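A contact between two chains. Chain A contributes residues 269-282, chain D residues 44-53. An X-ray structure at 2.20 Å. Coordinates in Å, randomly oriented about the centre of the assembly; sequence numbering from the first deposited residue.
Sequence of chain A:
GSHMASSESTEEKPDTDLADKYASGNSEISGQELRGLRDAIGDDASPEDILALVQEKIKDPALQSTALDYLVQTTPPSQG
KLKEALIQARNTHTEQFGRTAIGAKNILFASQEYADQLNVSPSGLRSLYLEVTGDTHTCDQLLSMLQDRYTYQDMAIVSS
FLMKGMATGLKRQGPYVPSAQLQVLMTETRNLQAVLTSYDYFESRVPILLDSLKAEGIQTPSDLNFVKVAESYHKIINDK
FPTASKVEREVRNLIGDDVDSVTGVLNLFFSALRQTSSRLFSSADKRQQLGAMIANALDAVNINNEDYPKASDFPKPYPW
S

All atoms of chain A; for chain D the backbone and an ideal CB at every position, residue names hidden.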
# COMPACT_ATOMS: atom_id res chain seq x y z
N PHE A 269 -21.10 1.68 3.92
CA PHE A 269 -19.94 1.11 4.61
C PHE A 269 -19.64 -0.31 4.13
O PHE A 269 -18.48 -0.66 3.91
CB PHE A 269 -20.17 1.10 6.12
CG PHE A 269 -19.94 2.43 6.78
CD1 PHE A 269 -19.44 3.50 6.06
CD2 PHE A 269 -20.22 2.61 8.13
CE1 PHE A 269 -19.22 4.72 6.66
CE2 PHE A 269 -20.00 3.83 8.74
CZ PHE A 269 -19.50 4.89 8.00
N PHE A 270 -20.68 -1.11 3.96
CA PHE A 270 -20.53 -2.49 3.52
C PHE A 270 -19.98 -2.55 2.10
O PHE A 270 -19.11 -3.36 1.79
CB PHE A 270 -21.86 -3.25 3.60
CG PHE A 270 -21.73 -4.73 3.40
CD1 PHE A 270 -21.80 -5.28 2.13
CD2 PHE A 270 -21.52 -5.57 4.48
CE1 PHE A 270 -21.67 -6.64 1.95
CE2 PHE A 270 -21.40 -6.94 4.30
CZ PHE A 270 -21.47 -7.47 3.03
N SER A 271 -20.50 -1.68 1.24
CA SER A 271 -20.04 -1.59 -0.14
C SER A 271 -18.58 -1.14 -0.20
O SER A 271 -17.85 -1.52 -1.11
CB SER A 271 -20.93 -0.64 -0.94
OG SER A 271 -22.29 -0.99 -0.83
N ALA A 272 -18.18 -0.33 0.77
CA ALA A 272 -16.82 0.19 0.82
C ALA A 272 -15.78 -0.91 1.05
O ALA A 272 -14.61 -0.75 0.70
CB ALA A 272 -16.70 1.25 1.92
N LEU A 273 -16.22 -2.02 1.63
CA LEU A 273 -15.32 -3.13 1.95
C LEU A 273 -14.76 -3.80 0.70
O LEU A 273 -13.72 -4.45 0.75
CB LEU A 273 -16.03 -4.16 2.82
CG LEU A 273 -16.54 -3.66 4.18
CD1 LEU A 273 -17.38 -4.73 4.85
CD2 LEU A 273 -15.38 -3.25 5.07
N ARG A 274 -15.47 -3.65 -0.42
CA ARG A 274 -15.00 -4.21 -1.68
C ARG A 274 -14.57 -3.13 -2.67
O ARG A 274 -14.13 -3.45 -3.78
CB ARG A 274 -16.09 -5.08 -2.32
CG ARG A 274 -17.26 -4.30 -2.87
CD ARG A 274 -18.13 -5.16 -3.77
NE ARG A 274 -19.44 -4.58 -4.00
CZ ARG A 274 -19.72 -3.74 -5.00
NH1 ARG A 274 -18.77 -3.39 -5.86
NH2 ARG A 274 -20.95 -3.26 -5.13
N GLN A 275 -14.68 -1.87 -2.28
CA GLN A 275 -14.37 -0.76 -3.18
C GLN A 275 -13.15 0.03 -2.71
O GLN A 275 -12.59 0.82 -3.47
CB GLN A 275 -15.57 0.17 -3.32
CG GLN A 275 -16.80 -0.48 -3.94
CD GLN A 275 -16.62 -0.78 -5.41
OE1 GLN A 275 -16.19 -1.87 -5.78
NE2 GLN A 275 -16.95 0.19 -6.26
N THR A 276 -12.75 -0.18 -1.47
CA THR A 276 -11.59 0.51 -0.92
C THR A 276 -10.39 -0.43 -0.85
O THR A 276 -10.53 -1.64 -0.98
CB THR A 276 -11.87 1.09 0.47
OG1 THR A 276 -12.29 0.04 1.36
CG2 THR A 276 -12.97 2.15 0.40
N SER A 277 -9.21 0.15 -0.66
CA SER A 277 -7.95 -0.59 -0.71
C SER A 277 -7.87 -1.72 0.32
O SER A 277 -8.28 -1.56 1.47
CB SER A 277 -6.77 0.36 -0.51
OG SER A 277 -5.55 -0.36 -0.42
N SER A 278 -7.35 -2.86 -0.12
CA SER A 278 -7.16 -4.01 0.75
C SER A 278 -6.15 -3.71 1.86
O SER A 278 -6.16 -4.32 2.92
CB SER A 278 -6.69 -5.22 -0.06
OG SER A 278 -5.36 -5.06 -0.51
N ARG A 279 -5.27 -2.75 1.59
CA ARG A 279 -4.22 -2.35 2.53
C ARG A 279 -4.80 -1.71 3.79
O ARG A 279 -4.14 -1.65 4.82
CB ARG A 279 -3.24 -1.39 1.84
CG ARG A 279 -1.93 -1.20 2.58
CD ARG A 279 -1.01 -0.28 1.80
NE ARG A 279 0.23 -0.00 2.53
CZ ARG A 279 1.31 -0.77 2.48
NH1 ARG A 279 1.32 -1.86 1.73
NH2 ARG A 279 2.39 -0.43 3.17
N LEU A 280 -6.04 -1.23 3.69
CA LEU A 280 -6.74 -0.63 4.83
C LEU A 280 -6.91 -1.60 5.99
O LEU A 280 -7.05 -1.18 7.14
CB LEU A 280 -8.11 -0.12 4.39
CG LEU A 280 -8.16 1.15 3.55
CD1 LEU A 280 -9.60 1.51 3.26
CD2 LEU A 280 -7.45 2.29 4.27
N PHE A 281 -6.91 -2.89 5.69
CA PHE A 281 -7.17 -3.91 6.70
C PHE A 281 -5.91 -4.68 7.06
O PHE A 281 -5.26 -5.27 6.19
CB PHE A 281 -8.27 -4.87 6.22
CG PHE A 281 -9.53 -4.17 5.79
CD1 PHE A 281 -9.68 -3.71 4.49
CD2 PHE A 281 -10.56 -3.96 6.69
CE1 PHE A 281 -10.84 -3.07 4.10
CE2 PHE A 281 -11.72 -3.31 6.30
CZ PHE A 281 -11.86 -2.87 5.01
N SER A 282 -5.56 -4.68 8.34
CA SER A 282 -4.35 -5.33 8.82
C SER A 282 -4.51 -6.85 8.94
O SER A 282 -3.52 -7.56 9.11
CB SER A 282 -3.94 -4.75 10.18
OG SER A 282 -5.00 -4.85 11.11
N UNK D 44 -20.42 -15.22 5.01
CA UNK D 44 -20.29 -13.77 4.98
C UNK D 44 -20.37 -13.28 3.54
O UNK D 44 -19.55 -13.67 2.70
CB UNK D 44 -18.98 -13.33 5.63
N UNK D 45 -21.35 -12.43 3.26
CA UNK D 45 -21.62 -12.02 1.89
C UNK D 45 -20.62 -10.97 1.41
O UNK D 45 -21.00 -9.84 1.07
CB UNK D 45 -23.05 -11.48 1.77
N UNK D 46 -19.35 -11.34 1.36
CA UNK D 46 -18.29 -10.45 0.91
C UNK D 46 -17.62 -10.99 -0.35
O UNK D 46 -17.31 -12.18 -0.43
CB UNK D 46 -17.25 -10.25 2.02
N UNK D 47 -17.41 -10.12 -1.33
CA UNK D 47 -16.67 -10.48 -2.53
C UNK D 47 -15.21 -10.78 -2.20
O UNK D 47 -14.59 -10.08 -1.39
CB UNK D 47 -16.76 -9.36 -3.57
N UNK D 48 -14.67 -11.82 -2.82
CA UNK D 48 -13.24 -12.11 -2.70
C UNK D 48 -12.46 -11.08 -3.50
O UNK D 48 -13.03 -10.39 -4.35
CB UNK D 48 -12.92 -13.53 -3.18
N UNK D 49 -11.16 -10.97 -3.24
CA UNK D 49 -10.33 -10.04 -3.98
C UNK D 49 -10.08 -10.51 -5.41
O UNK D 49 -9.77 -9.71 -6.29
CB UNK D 49 -9.00 -9.84 -3.25
N UNK D 50 -10.22 -11.82 -5.64
CA UNK D 50 -10.21 -12.35 -7.00
C UNK D 50 -11.35 -11.71 -7.78
O UNK D 50 -11.18 -11.26 -8.92
CB UNK D 50 -10.33 -13.87 -7.00
N UNK D 51 -12.52 -11.68 -7.16
CA UNK D 51 -13.71 -11.08 -7.74
C UNK D 51 -13.52 -9.58 -7.96
O UNK D 51 -13.76 -9.06 -9.05
CB UNK D 51 -14.92 -11.33 -6.84
N UNK D 52 -13.09 -8.89 -6.90
CA UNK D 52 -12.87 -7.45 -6.93
C UNK D 52 -11.87 -7.02 -8.00
O UNK D 52 -12.08 -6.04 -8.71
CB UNK D 52 -12.39 -6.98 -5.56
N UNK D 53 -10.77 -7.77 -8.12
CA UNK D 53 -9.71 -7.42 -9.07
C UNK D 53 -9.95 -8.04 -10.44
O UNK D 53 -9.09 -7.95 -11.32
CB UNK D 53 -8.35 -7.87 -8.53

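Position 44 opens the stretch with CA-to-CB sideways to chain A and no atom of the partner within 5.5 Å of the ideal CB. Chain A dictates little here; I44(D) occupies the site.

At position 45 the ideal CB lies 4.5 Å from F270(A) CZ and again points sideways. The backbone itself makes the closer approach, so a small side chain suffices. The residue is A45(D). Its carbonyl O sits 3.1 Å from F270(A) CZ, at the ring edge and near the ring plane, where the slightly positive C-H rim favours an oxygen; its methyl CB adds an apolar contact.

Position 46 has its CB 5.2 Å from F270(A) CZ, still sideways, facing a surface made by F270(A) and L273(A). An apolar chain long enough to turn back would suit: leucine, methionine or perhaps isoleucine. L46(D) does this. Its CD2 lies 3.9 Å from L273(A) CB and 4.1 Å from F270(A) CZ, so one methyl touches both residues.

Position 47 points toward chain A, with CB 4.4 Å from R274(A) CD. The arginine offers an aliphatic stem and a positive charge, so an acidic or small polar residue is reasonable. D47(D) OD2 is 3.4 Å from R274(A) CD and 4.0 Å from R274(A) NE. It lies well out of the guanidinium plane, so the attraction is one of charge, beyond a salt bridge.

Position 48 is out of reach, directly before a helix, where serine, threonine, aspartate or asparagine can cap. T48(D) OG1 accepts from the backbone N of position 51, 3.3 Å away.

From position 49 the CB lies beyond 5.5 Å, but a long side chain ending in a donor could extend toward the carbonyls of L273(A), T276(A) and S278(A), close enough for waters to bridge. Y49(D) brings its OH to 3.3 Å from S278(A) CB. The hydroxyl donates to a water that donates to L273(A) O and T276(A) O, and accepts from a second that donates to S278(A) O.

Positions 50 and 51 are out of reach and tolerate polar residues: Q50(D) and K51(D).

Position 52 points toward chain A, CB 4.3 Å from R274(A) O. A branched aliphatic can pack on the arginine's stem; a donor near the carbonyl is also plausible. I52(D) packs CD1 3.7 Å from R274(A) CB and CG2 3.5 Å from R274(A) O.

Position 53, just past the helix, points sideways with nothing of chain A within 5.5 Å of CB, so many residues would do. F53(D) comes nearer at its end, CZ reaching 4.9 Å from S278(A) OG, without close contact.

Chain D 44-53: IALDTYQKIF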
# COMPACT_ATOMS: atom_id res chain seq x y z
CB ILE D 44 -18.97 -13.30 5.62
CG1 ILE D 44 -18.80 -13.91 7.01
CG2 ILE D 44 -18.92 -11.78 5.69
CD1 ILE D 44 -19.89 -13.52 7.98
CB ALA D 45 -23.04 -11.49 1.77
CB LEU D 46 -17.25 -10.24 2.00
CG LEU D 46 -17.43 -9.06 2.95
CD1 LEU D 46 -16.32 -9.03 3.98
CD2 LEU D 46 -17.49 -7.75 2.18
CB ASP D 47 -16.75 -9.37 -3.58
CG ASP D 47 -18.09 -9.31 -4.27
OD1 ASP D 47 -18.89 -10.26 -4.09
OD2 ASP D 47 -18.35 -8.33 -4.99
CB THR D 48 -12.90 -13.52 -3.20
OG1 THR D 48 -13.19 -13.61 -4.60
CG2 THR D 48 -13.71 -14.57 -2.45
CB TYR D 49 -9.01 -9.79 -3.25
CG TYR D 49 -9.18 -8.83 -2.09
CD1 TYR D 49 -9.56 -7.51 -2.32
CD2 TYR D 49 -8.98 -9.24 -0.78
CE1 TYR D 49 -9.73 -6.63 -1.27
CE2 TYR D 49 -9.15 -8.36 0.27
CZ TYR D 49 -9.53 -7.05 0.02
OH TYR D 49 -9.69 -6.17 1.06
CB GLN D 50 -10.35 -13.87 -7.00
CG GLN D 50 -10.78 -14.42 -8.35
CD GLN D 50 -11.00 -15.92 -8.34
OE1 GLN D 50 -11.10 -16.54 -7.28
NE2 GLN D 50 -11.10 -16.51 -9.52
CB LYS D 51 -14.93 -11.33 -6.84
CG LYS D 51 -16.17 -10.54 -7.22
CD LYS D 51 -16.77 -11.06 -8.52
CE LYS D 51 -18.17 -10.51 -8.72
NZ LYS D 51 -18.82 -11.08 -9.94
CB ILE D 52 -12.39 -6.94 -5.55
CG1 ILE D 52 -13.49 -7.16 -4.50
CG2 ILE D 52 -12.00 -5.47 -5.62
CD1 ILE D 52 -13.00 -7.03 -3.07
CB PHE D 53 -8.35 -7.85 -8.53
CG PHE D 53 -7.91 -7.07 -7.32
CD1 PHE D 53 -8.06 -5.70 -7.26
CD2 PHE D 53 -7.34 -7.72 -6.23
CE1 PHE D 53 -7.65 -4.98 -6.15
CE2 PHE D 53 -6.93 -7.01 -5.11
CZ PHE D 53 -7.09 -5.64 -5.08
O HOH W 1 -11.09 -3.90 0.64
O HOH W 2 -7.93 -6.52 3.14
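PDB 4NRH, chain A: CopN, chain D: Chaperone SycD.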